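Long-range contact in Lysine/ornithine decarboxylase (Selenomonas ruminantium, PDB 5GJO), which decarboxylates both L-lysine and L-ornithine, giving cadaverine and putrescine, with pyridoxal 5'-phosphate as cofactor: residues Phe37-Ala50 with Phe248-Cys262. The protein carries 2 engineered substitutions. Numbering follows the deposited sequence.
With PLP (pyridoxal-5'-phosphate), chain H.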
ATOM      1  N   PHE A  37       0.223  30.288   8.498  1.00 15.11           N
ATOM      2  CA  PHE A  37       1.454  30.680   7.869  1.00 15.28           C
ATOM      3  C   PHE A  37       1.235  30.854   6.346  1.00 15.21           C
ATOM      4  O   PHE A  37       1.749  31.781   5.762  1.00 13.84           O
ATOM      5  CB  PHE A  37       2.504  29.609   8.129  1.00 16.00           C
ATOM      6  CG  PHE A  37       3.866  29.863   7.555  1.00 18.20           C
ATOM      7  CD1 PHE A  37       4.165  29.446   6.290  1.00 15.84           C
ATOM      8  CD2 PHE A  37       4.878  30.412   8.341  1.00 19.49           C
ATOM      9  CE1 PHE A  37       5.443  29.612   5.765  1.00 19.68           C
ATOM     10  CE2 PHE A  37       6.174  30.542   7.839  1.00 20.78           C
ATOM     11  CZ  PHE A  37       6.449  30.137   6.541  1.00 19.67           C
ATOM     12  N   MET A  38       0.522  29.936   5.732  1.00 15.02           N
ATOM     13  CA  MET A  38       0.244  30.031   4.270  1.00 15.58           C
ATOM     14  C   MET A  38      -0.631  31.256   3.972  1.00 15.69           C
ATOM     15  O   MET A  38      -0.417  31.958   3.012  1.00 14.01           O
ATOM     16  CB  MET A  38      -0.406  28.757   3.702  1.00 17.52           C
ATOM     17  CG  MET A  38      -0.652  28.861   2.233  1.00 18.69           C
ATOM     18  SD  MET A  38      -1.004  27.208   1.536  1.00 19.62           S
ATOM     19  CE  MET A  38       0.669  26.682   1.407  1.00 22.51           C
ATOM     20  N   ARG A  39      -1.629  31.512   4.793  1.00 14.96           N
ATOM     21  CA  ARG A  39      -2.453  32.737   4.678  1.00 17.49           C
ATOM     22  C   ARG A  39      -1.638  34.011   4.813  1.00 17.34           C
ATOM     23  O   ARG A  39      -1.923  34.979   4.095  1.00 18.94           O
ATOM     24  CB  ARG A  39      -3.654  32.700   5.668  1.00 16.76           C
ATOM     25  CG  ARG A  39      -4.700  31.620   5.467  1.00 17.39           C
ATOM     26  CD  ARG A  39      -5.246  31.521   4.024  1.00 17.99           C
ATOM     27  NE  ARG A  39      -6.001  32.734   3.713  1.00 19.72           N
ATOM     28  CZ  ARG A  39      -5.865  33.518   2.645  1.00 22.38           C
ATOM     29  NH1 ARG A  39      -6.686  34.578   2.557  1.00 26.48           N
ATOM     30  NH2 ARG A  39      -5.019  33.262   1.652  1.00 20.04           N
ATOM     31  N   ARG A  40      -0.695  34.025   5.737  1.00 15.59           N
ATOM     32  CA  ARG A  40       0.226  35.124   5.936  1.00 17.30           C
ATOM     33  C   ARG A  40       1.229  35.382   4.806  1.00 17.82           C
ATOM     34  O   ARG A  40       1.432  36.503   4.429  1.00 18.57           O
ATOM     35  CB  ARG A  40       0.956  34.904   7.248  1.00 19.14           C
ATOM     36  CG  ARG A  40       1.902  35.973   7.706  1.00 27.24           C
ATOM     37  CD  ARG A  40       2.641  35.496   8.958  1.00 34.53           C
ATOM     38  NE  ARG A  40       1.720  34.910   9.920  1.00 43.34           N
ATOM     39  CZ  ARG A  40       1.810  33.712  10.503  1.00 41.14           C
ATOM     40  NH1 ARG A  40       0.874  33.363  11.347  1.00 48.91           N
ATOM     41  NH2 ARG A  40       2.804  32.887  10.289  1.00 34.86           N
ATOM     42  N   HIS A  41       1.825  34.331   4.265  1.00 16.75           N
ATOM     43  CA  HIS A  41       2.899  34.469   3.267  1.00 17.38           C
ATOM     44  C   HIS A  41       2.427  34.336   1.849  1.00 15.35           C
ATOM     45  O   HIS A  41       3.115  34.756   0.948  1.00 18.46           O
ATOM     46  CB  HIS A  41       4.030  33.471   3.556  1.00 18.49           C
ATOM     47  CG  HIS A  41       4.729  33.752   4.854  1.00 21.09           C
ATOM     48  ND1 HIS A  41       5.471  34.886   5.051  1.00 24.96           N
ATOM     49  CD2 HIS A  41       4.705  33.104   6.049  1.00 24.78           C
ATOM     50  CE1 HIS A  41       5.908  34.919   6.308  1.00 27.61           C
ATOM     51  NE2 HIS A  41       5.434  33.854   6.941  1.00 23.94           N
ATOM     52  N   LEU A  42       1.263  33.746   1.680  1.00 14.05           N
ATOM     53  CA  LEU A  42       0.693  33.564   0.376  1.00 14.83           C
ATOM     54  C   LEU A  42      -0.772  33.993   0.437  1.00 13.88           C
ATOM     55  O   LEU A  42      -1.651  33.232   0.142  1.00 13.98           O
ATOM     56  CB  LEU A  42       0.866  32.092  -0.045  1.00 14.04           C
ATOM     57  CG  LEU A  42       0.490  31.654  -1.455  1.00 16.51           C
ATOM     58  CD1 LEU A  42       1.113  32.496  -2.543  1.00 16.77           C
ATOM     59  CD2 LEU A  42       0.831  30.189  -1.654  1.00 17.36           C
ATOM     60  N   PRO A  43      -1.008  35.256   0.798  1.00 15.76           N
ATOM     61  CA  PRO A  43      -2.391  35.693   0.950  1.00 17.23           C
ATOM     62  C   PRO A  43      -3.246  35.637  -0.308  1.00 16.43           C
ATOM     63  O   PRO A  43      -4.437  35.359  -0.227  1.00 15.66           O
ATOM     64  CB  PRO A  43      -2.235  37.114   1.527  1.00 17.49           C
ATOM     65  CG  PRO A  43      -0.900  37.572   1.106  1.00 18.03           C
ATOM     66  CD  PRO A  43      -0.058  36.277   1.235  1.00 16.29           C
ATOM     67  N   ARG A  44      -2.652  35.847  -1.464  1.00 15.79           N
ATOM     68  CA  ARG A  44      -3.405  35.854  -2.713  1.00 15.49           C
ATOM     69  C   ARG A  44      -4.060  34.509  -3.086  1.00 17.62           C
ATOM     70  O   ARG A  44      -5.013  34.486  -3.837  1.00 18.99           O
ATOM     71  CB  ARG A  44      -2.550  36.388  -3.867  1.00 15.65           C
ATOM     72  CG  ARG A  44      -2.302  37.892  -3.830  1.00 16.44           C
ATOM     73  CD  ARG A  44      -3.594  38.710  -3.865  1.00 15.87           C
ATOM     74  NE  ARG A  44      -4.506  38.232  -4.883  1.00 16.04           N
ATOM     75  CZ  ARG A  44      -4.340  38.413  -6.186  1.00 15.10           C
ATOM     76  NH1 ARG A  44      -5.213  37.905  -7.032  1.00 16.03           N
ATOM     77  NH2 ARG A  44      -3.313  39.089  -6.642  1.00 16.48           N
ATOM     78  N   ALA A  45      -3.513  33.394  -2.613  1.00 16.75           N
ATOM     79  CA  ALA A  45      -4.011  32.082  -3.045  1.00 16.37           C
ATOM     80  C   ALA A  45      -4.841  31.484  -1.992  1.00 15.96           C
ATOM     81  O   ALA A  45      -4.296  30.965  -0.981  1.00 16.58           O
ATOM     82  CB  ALA A  45      -2.851  31.158  -3.402  1.00 16.67           C
ATOM     83  N   GLY A  46      -6.163  31.454  -2.244  1.00 15.92           N
ATOM     84  CA  GLY A  46      -7.112  30.786  -1.396  1.00 17.91           C
ATOM     85  C   GLY A  46      -6.871  29.275  -1.372  1.00 18.12           C
ATOM     86  O   GLY A  46      -6.475  28.710  -2.350  1.00 14.51           O
ATOM     87  N   VAL A  47      -7.036  28.664  -0.203  1.00 15.47           N
ATOM     88  CA  VAL A  47      -6.655  27.250  -0.012  1.00 15.09           C
ATOM     89  C   VAL A  47      -7.776  26.241  -0.286  1.00 14.80           C
ATOM     90  O   VAL A  47      -8.877  26.276   0.314  1.00 16.37           O
ATOM     91  CB  VAL A  47      -6.151  27.060   1.415  1.00 14.39           C
ATOM     92  CG1 VAL A  47      -5.754  25.614   1.665  1.00 13.98           C
ATOM     93  CG2 VAL A  47      -4.982  27.954   1.685  1.00 14.87           C
ATOM     94  N   PHE A  48      -7.529  25.306  -1.188  1.00 13.77           N
ATOM     95  CA  PHE A  48      -8.266  24.066  -1.351  1.00 15.01           C
ATOM     96  C   PHE A  48      -7.359  22.927  -0.840  1.00 14.96           C
ATOM     97  O   PHE A  48      -6.450  22.465  -1.546  1.00 16.69           O
ATOM     98  CB  PHE A  48      -8.582  23.731  -2.829  1.00 17.20           C
ATOM     99  CG  PHE A  48      -9.696  24.551  -3.431  1.00 18.09           C
ATOM    100  CD1 PHE A  48      -9.479  25.827  -3.845  1.00 21.38           C
ATOM    101  CD2 PHE A  48     -10.958  24.051  -3.527  1.00 16.22           C
ATOM    102  CE1 PHE A  48     -10.519  26.596  -4.410  1.00 21.36           C
ATOM    103  CE2 PHE A  48     -12.031  24.779  -4.075  1.00 19.67           C
ATOM    104  CZ  PHE A  48     -11.807  26.073  -4.526  1.00 19.52           C
ATOM    105  N   TYR A  49      -7.571  22.488   0.375  1.00 14.57           N
ATOM    106  CA  TYR A  49      -6.695  21.471   0.981  1.00 13.04           C
ATOM    107  C   TYR A  49      -6.825  20.168   0.264  1.00 12.25           C
ATOM    108  O   TYR A  49      -7.928  19.621   0.099  1.00 12.68           O
ATOM    109  CB  TYR A  49      -7.019  21.272   2.469  1.00 13.62           C
ATOM    110  CG  TYR A  49      -6.300  20.071   3.104  1.00 12.70           C
ATOM    111  CD1 TYR A  49      -4.909  19.972   3.040  1.00 13.56           C
ATOM    112  CD2 TYR A  49      -6.984  19.041   3.646  1.00 12.57           C
ATOM    113  CE1 TYR A  49      -4.247  18.846   3.518  1.00 11.90           C
ATOM    114  CE2 TYR A  49      -6.337  17.936   4.225  1.00 13.08           C
ATOM    115  CZ  TYR A  49      -4.961  17.853   4.178  1.00 12.97           C
ATOM    116  OH  TYR A  49      -4.228  16.752   4.595  1.00 14.01           O
ATOM    117  N   ALA A  50      -5.692  19.658  -0.184  1.00 12.41           N
ATOM    118  CA  ALA A  50      -5.594  18.377  -0.893  1.00 12.60           C
ATOM    119  C   ALA A  50      -5.574  17.228   0.106  1.00 12.86           C
ATOM    120  O   ALA A  50      -4.586  16.765   0.582  1.00 12.40           O
ATOM    121  CB  ALA A  50      -4.423  18.328  -1.941  1.00 12.16           C
ATOM    122  N   PHE A 248      -1.446  38.794 -11.755  1.00 18.01           N
ATOM    123  CA  PHE A 248      -2.849  38.480 -11.620  1.00 17.29           C
ATOM    124  C   PHE A 248      -3.482  39.338 -10.527  1.00 19.67           C
ATOM    125  O   PHE A 248      -4.125  38.806  -9.581  1.00 20.64           O
ATOM    126  CB  PHE A 248      -3.061  36.968 -11.334  1.00 16.79           C
ATOM    127  CG  PHE A 248      -2.681  36.091 -12.486  1.00 16.78           C
ATOM    128  CD1 PHE A 248      -3.603  35.814 -13.491  1.00 17.63           C
ATOM    129  CD2 PHE A 248      -1.393  35.556 -12.577  1.00 17.04           C
ATOM    130  CE1 PHE A 248      -3.263  35.016 -14.555  1.00 19.48           C
ATOM    131  CE2 PHE A 248      -1.031  34.762 -13.705  1.00 15.98           C
ATOM    132  CZ  PHE A 248      -2.015  34.466 -14.643  1.00 15.79           C
ATOM    133  N   PRO A 249      -3.444  40.668 -10.673  1.00 21.89           N
ATOM    134  CA  PRO A 249      -4.060  41.553  -9.658  1.00 21.87           C
ATOM    135  C   PRO A 249      -5.558  41.410  -9.507  1.00 23.31           C
ATOM    136  O   PRO A 249      -6.125  41.633  -8.428  1.00 26.68           O
ATOM    137  CB  PRO A 249      -3.724  42.980 -10.177  1.00 23.93           C
ATOM    138  CG  PRO A 249      -3.343  42.818 -11.566  1.00 23.74           C
ATOM    139  CD  PRO A 249      -2.771  41.426 -11.744  1.00 21.87           C
ATOM    140  N   ASP A 250      -6.207  41.042 -10.593  1.00 24.02           N
ATOM    141  CA  ASP A 250      -7.676  40.972 -10.691  1.00 24.57           C
ATOM    142  C   ASP A 250      -8.261  39.619 -10.987  1.00 23.90           C
ATOM    143  O   ASP A 250      -9.402  39.470 -11.453  1.00 24.71           O
ATOM    144  CB  ASP A 250      -8.101  41.974 -11.807  1.00 28.65           C
ATOM    145  CG  ASP A 250      -7.537  43.372 -11.600  1.00 34.13           C
ATOM    146  OD1 ASP A 250      -7.469  43.888 -10.448  1.00 35.57           O
ATOM    147  OD2 ASP A 250      -7.097  43.935 -12.601  1.00 45.43           O
ATOM    148  N   THR A 251      -7.522  38.566 -10.693  1.00 21.92           N
ATOM    149  CA  THR A 251      -7.999  37.209 -10.880  1.00 17.96           C
ATOM    150  C   THR A 251      -8.138  36.551  -9.464  1.00 16.36           C
ATOM    151  O   THR A 251      -7.400  36.937  -8.622  1.00 19.75           O
ATOM    152  CB  THR A 251      -6.949  36.507 -11.742  1.00 21.13           C
ATOM    153  OG1 THR A 251      -6.997  37.050 -13.086  1.00 22.27           O
ATOM    154  CG2 THR A 251      -7.204  35.046 -11.845  1.00 20.34           C
ATOM    155  N   ALA A 252      -9.117  35.684  -9.301  1.00 17.13           N
ATOM    156  CA  ALA A 252      -9.313  34.823  -8.097  1.00 18.20           C
ATOM    157  C   ALA A 252      -8.315  33.687  -8.204  1.00 15.28           C
ATOM    158  O   ALA A 252      -8.408  32.863  -9.105  1.00 14.78           O
ATOM    159  CB  ALA A 252     -10.711  34.265  -7.962  1.00 18.23           C
ATOM    160  N   VAL A 253      -7.326  33.722  -7.325  1.00 15.68           N
ATOM    161  CA  VAL A 253      -6.242  32.717  -7.323  1.00 14.97           C
ATOM    162  C   VAL A 253      -6.328  31.782  -6.143  1.00 15.15           C
ATOM    163  O   VAL A 253      -6.756  32.166  -5.039  1.00 13.68           O
ATOM    164  CB  VAL A 253      -4.838  33.395  -7.384  1.00 16.07           C
ATOM    165  CG1 VAL A 253      -3.736  32.363  -7.539  1.00 15.56           C
ATOM    166  CG2 VAL A 253      -4.795  34.439  -8.525  1.00 16.26           C
ATOM    167  N   TRP A 254      -5.955  30.534  -6.412  1.00 15.03           N
ATOM    168  CA  TRP A 254      -6.145  29.461  -5.479  1.00 16.23           C
ATOM    169  C   TRP A 254      -4.968  28.501  -5.483  1.00 15.53           C
ATOM    170  O   TRP A 254      -4.140  28.462  -6.414  1.00 12.99           O
ATOM    171  CB  TRP A 254      -7.381  28.621  -5.831  1.00 18.50           C
ATOM    172  CG  TRP A 254      -8.552  29.443  -6.053  1.00 20.14           C
ATOM    173  CD1 TRP A 254      -8.964  29.986  -7.253  1.00 18.63           C
ATOM    174  CD2 TRP A 254      -9.462  29.924  -5.045  1.00 22.00           C
ATOM    175  NE1 TRP A 254     -10.121  30.770  -7.035  1.00 22.92           N
ATOM    176  CE2 TRP A 254     -10.417  30.763  -5.699  1.00 23.84           C
ATOM    177  CE3 TRP A 254      -9.543  29.761  -3.660  1.00 26.37           C
ATOM    178  CZ2 TRP A 254     -11.452  31.365  -5.017  1.00 26.70           C
ATOM    179  CZ3 TRP A 254     -10.630  30.389  -2.961  1.00 29.27           C
ATOM    180  CH2 TRP A 254     -11.548  31.153  -3.642  1.00 27.89           C
ATOM    181  N   THR A 255      -4.850  27.774  -4.371  1.00 14.27           N
ATOM    182  CA  THR A 255      -3.780  26.770  -4.251  1.00 13.04           C
ATOM    183  C   THR A 255      -4.340  25.499  -3.675  1.00 14.12           C
ATOM    184  O   THR A 255      -5.310  25.524  -2.937  1.00 14.33           O
ATOM    185  CB  THR A 255      -2.580  27.367  -3.435  1.00 14.92           C
ATOM    186  OG1 THR A 255      -1.495  26.385  -3.374  1.00 13.36           O
ATOM    187  CG2 THR A 255      -3.037  27.812  -2.016  1.00 14.31           C
ATOM    188  N   GLU A 256      -3.680  24.388  -3.931  1.00 13.50           N
ATOM    189  CA  GLU A 256      -4.091  23.058  -3.552  1.00 13.62           C
ATOM    190  C   GLU A 256      -2.974  22.358  -2.749  1.00 14.86           C
ATOM    191  O   GLU A 256      -2.521  21.268  -3.124  1.00 13.97           O
ATOM    192  CB  GLU A 256      -4.503  22.181  -4.782  1.00 15.21           C
ATOM    193  CG  GLU A 256      -5.671  22.738  -5.566  1.00 17.85           C
ATOM    194  CD  GLU A 256      -6.125  21.877  -6.747  1.00 22.17           C
ATOM    195  OE1 GLU A 256      -5.676  20.711  -6.785  1.00 22.78           O
ATOM    196  OE2 GLU A 256      -6.947  22.380  -7.613  1.00 22.89           O
ATOM    197  N   PRO A 257      -2.524  22.931  -1.640  1.00 12.64           N
ATOM    198  CA  PRO A 257      -1.511  22.243  -0.844  1.00 13.17           C
ATOM    199  C   PRO A 257      -2.056  20.951  -0.227  1.00 12.65           C
ATOM    200  O   PRO A 257      -3.168  20.936   0.368  1.00 12.43           O
ATOM    201  CB  PRO A 257      -1.193  23.253   0.277  1.00 13.72           C
ATOM    202  CG  PRO A 257      -2.557  23.940   0.451  1.00 13.93           C
ATOM    203  CD  PRO A 257      -2.877  24.202  -1.015  1.00 15.06           C
ATOM    204  N   GLY A 258      -1.290  19.850  -0.346  1.00 12.25           N
ATOM    205  CA  GLY A 258      -1.539  18.613   0.370  1.00 11.46           C
ATOM    206  C   GLY A 258      -0.435  18.406   1.437  1.00 12.25           C
ATOM    207  O   GLY A 258      -0.662  18.637   2.622  1.00 13.02           O
ATOM    208  N   ARG A 259       0.748  17.974   0.982  1.00 10.95           N
ATOM    209  CA  ARG A 259       1.858  17.558   1.872  1.00 11.87           C
ATOM    210  C   ARG A 259       2.140  18.530   2.994  1.00 10.72           C
ATOM    211  O   ARG A 259       2.365  18.147   4.150  1.00 10.96           O
ATOM    212  CB  ARG A 259       3.143  17.365   1.039  1.00 11.29           C
ATOM    213  CG  ARG A 259       4.221  16.601   1.786  1.00 11.92           C
ATOM    214  CD  ARG A 259       5.490  16.639   0.948  1.00 11.69           C
ATOM    215  NE  ARG A 259       5.364  15.924  -0.311  1.00 13.10           N
ATOM    216  CZ  ARG A 259       5.430  14.620  -0.479  1.00 13.85           C
ATOM    217  NH1 ARG A 259       5.664  13.791   0.527  1.00 13.20           N
ATOM    218  NH2 ARG A 259       5.329  14.131  -1.720  1.00 13.54           N
ATOM    219  N   TYR A 260       2.157  19.789   2.636  1.00 10.72           N
ATOM    220  CA  TYR A 260       2.594  20.837   3.538  1.00 10.28           C
ATOM    221  C   TYR A 260       1.677  20.967   4.771  1.00 10.29           C
ATOM    222  O   TYR A 260       2.137  21.260   5.837  1.00 12.22           O
ATOM    223  CB  TYR A 260       2.738  22.183   2.784  1.00 10.86           C
ATOM    224  CG  TYR A 260       2.698  23.391   3.686  1.00 11.24           C
ATOM    225  CD1 TYR A 260       3.826  23.861   4.313  1.00 12.64           C
ATOM    226  CD2 TYR A 260       1.502  23.999   3.977  1.00 12.78           C
ATOM    227  CE1 TYR A 260       3.762  24.944   5.176  1.00 14.90           C
ATOM    228  CE2 TYR A 260       1.431  25.077   4.840  1.00 13.96           C
ATOM    229  CZ  TYR A 260       2.564  25.549   5.433  1.00 13.16           C
ATOM    230  OH  TYR A 260       2.478  26.604   6.293  1.00 14.83           O
ATOM    231  N   MET A 261       0.376  20.822   4.576  1.00 10.71           N
ATOM    232  CA  MET A 261      -0.569  21.221   5.611  1.00 11.75           C
ATOM    233  C   MET A 261      -0.381  20.379   6.882  1.00 12.15           C
ATOM    234  O   MET A 261      -0.405  20.956   7.965  1.00 12.49           O
ATOM    235  CB  MET A 261      -2.014  21.143   5.104  1.00 13.34           C
ATOM    236  CG  MET A 261      -3.014  21.951   5.912  1.00 12.56           C
ATOM    237  SD  MET A 261      -2.614  23.709   5.877  1.00 16.07           S
ATOM    238  CE  MET A 261      -2.969  24.166   4.180  1.00 17.49           C
ATOM    239  N   CYS A 262      -0.170  19.062   6.751  1.00 11.47           N
ATOM    240  CA  CYS A 262      -0.060  18.205   7.944  1.00 12.36           C
ATOM    241  C   CYS A 262       1.282  17.532   8.090  1.00 12.33           C
ATOM    242  O   CYS A 262       1.475  16.816   9.056  1.00 10.64           O
ATOM    243  CB  CYS A 262      -1.162  17.160   7.959  1.00 15.34           C
ATOM    244  SG  CYS A 262      -2.795  17.777   7.575  1.00 15.29           S
TER
HETATM  245  N1  PLP H 406      -3.766  18.926  -5.810  1.00 35.98           N
HETATM  246  C2  PLP H 406      -3.658  18.000  -6.793  1.00 46.50           C
HETATM  247  C2A PLP H 406      -4.575  18.061  -7.985  1.00 49.94           C
HETATM  248  C3  PLP H 406      -2.639  16.924  -6.697  1.00 39.68           C
HETATM  249  O3  PLP H 406      -2.512  15.983  -7.672  1.00 32.07           O
HETATM  250  C4  PLP H 406      -1.766  16.915  -5.501  1.00 37.42           C
HETATM  251  C4A PLP H 406      -0.722  15.884  -5.316  1.00 42.13           C
HETATM  252  O4A PLP H 406      -0.821  14.806  -5.879  1.00 35.07           O
HETATM  253  C5  PLP H 406      -1.986  17.985  -4.498  1.00 35.06           C
HETATM  254  C6  PLP H 406      -2.982  18.933  -4.717  1.00 31.96           C
HETATM  255  C5A PLP H 406      -1.136  18.044  -3.250  1.00 29.43           C
HETATM  256  O4P PLP H 406       0.243  18.016  -3.612  1.00 17.35           O
HETATM  257  P   PLP H 406       1.383  18.298  -2.511  1.00 12.30           P
HETATM  258  O1P PLP H 406       1.117  19.717  -2.067  1.00 11.87           O
HETATM  259  O2P PLP H 406       2.676  18.115  -3.269  1.00 15.03           O
HETATM  260  O3P PLP H 406       1.129  17.255  -1.448  1.00 13.73           O
HETATM  261  O   HOH W   1      -6.740  35.859  -5.328  1.00 15.75           O
HETATM  262  O   HOH W   2      -0.857  17.034   4.877  1.00 16.83           O
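G46 sits between V253 and T255 at the seam where strand 45-50, the first of the TIM-type barrel, lies parallel to strand 252-255, the last. G46 N donates to V253 O, G46 O accepts from T255 N (2.8 Å), and F48 N donates to T255 O; past the end of strand 252-255, A50 N donates to P257 O. At the entry to the seam the R44 guanidinium grips F248 O end-on through NH1 (2.9 Å) and NH2 (3.1 Å), the oxygen lying in the guanidinium plane; bends at chi2 (-59°) and chi3 (-46°) curl the chain back to it. NH2 also forms a salt bridge with D245, and a water joins NH1 and R44 O to V253 N. A methionine in place of R44 would probably leave F248 O without both donors and D245 without this counter-charge. Among aromatics, F48 and W254 form an offset edge-to-face pair, F48 CE1 lying 3.4 Å from W254 CE3, planes at 73°; the indole NE1 is held by D214. G46 CA also packs at W254 CE3, where a side chain would clash. Apolar contacts fill the side bearing V47 and T255: M38 SD meets P257 CG at 3.8 Å, its methyl packs on Y260 CD2, and V47 CG1 meets M261 CE tip to tip. Y49 CE1 rests on M261 CB (3.6 Å), while its hydroxyl bonds to N54 O. Past the seam, G258 N and R259 N (2.6 Å to O3P) donate to the cofactor phosphate and E256 OE1 lies 2.8 Å from the pyridine N1. The pairing thus probably holds the phosphate-binding turn beside the barrel's end, and the nearby carboxylate would favour a protonated, electron-withdrawing pyridine ring.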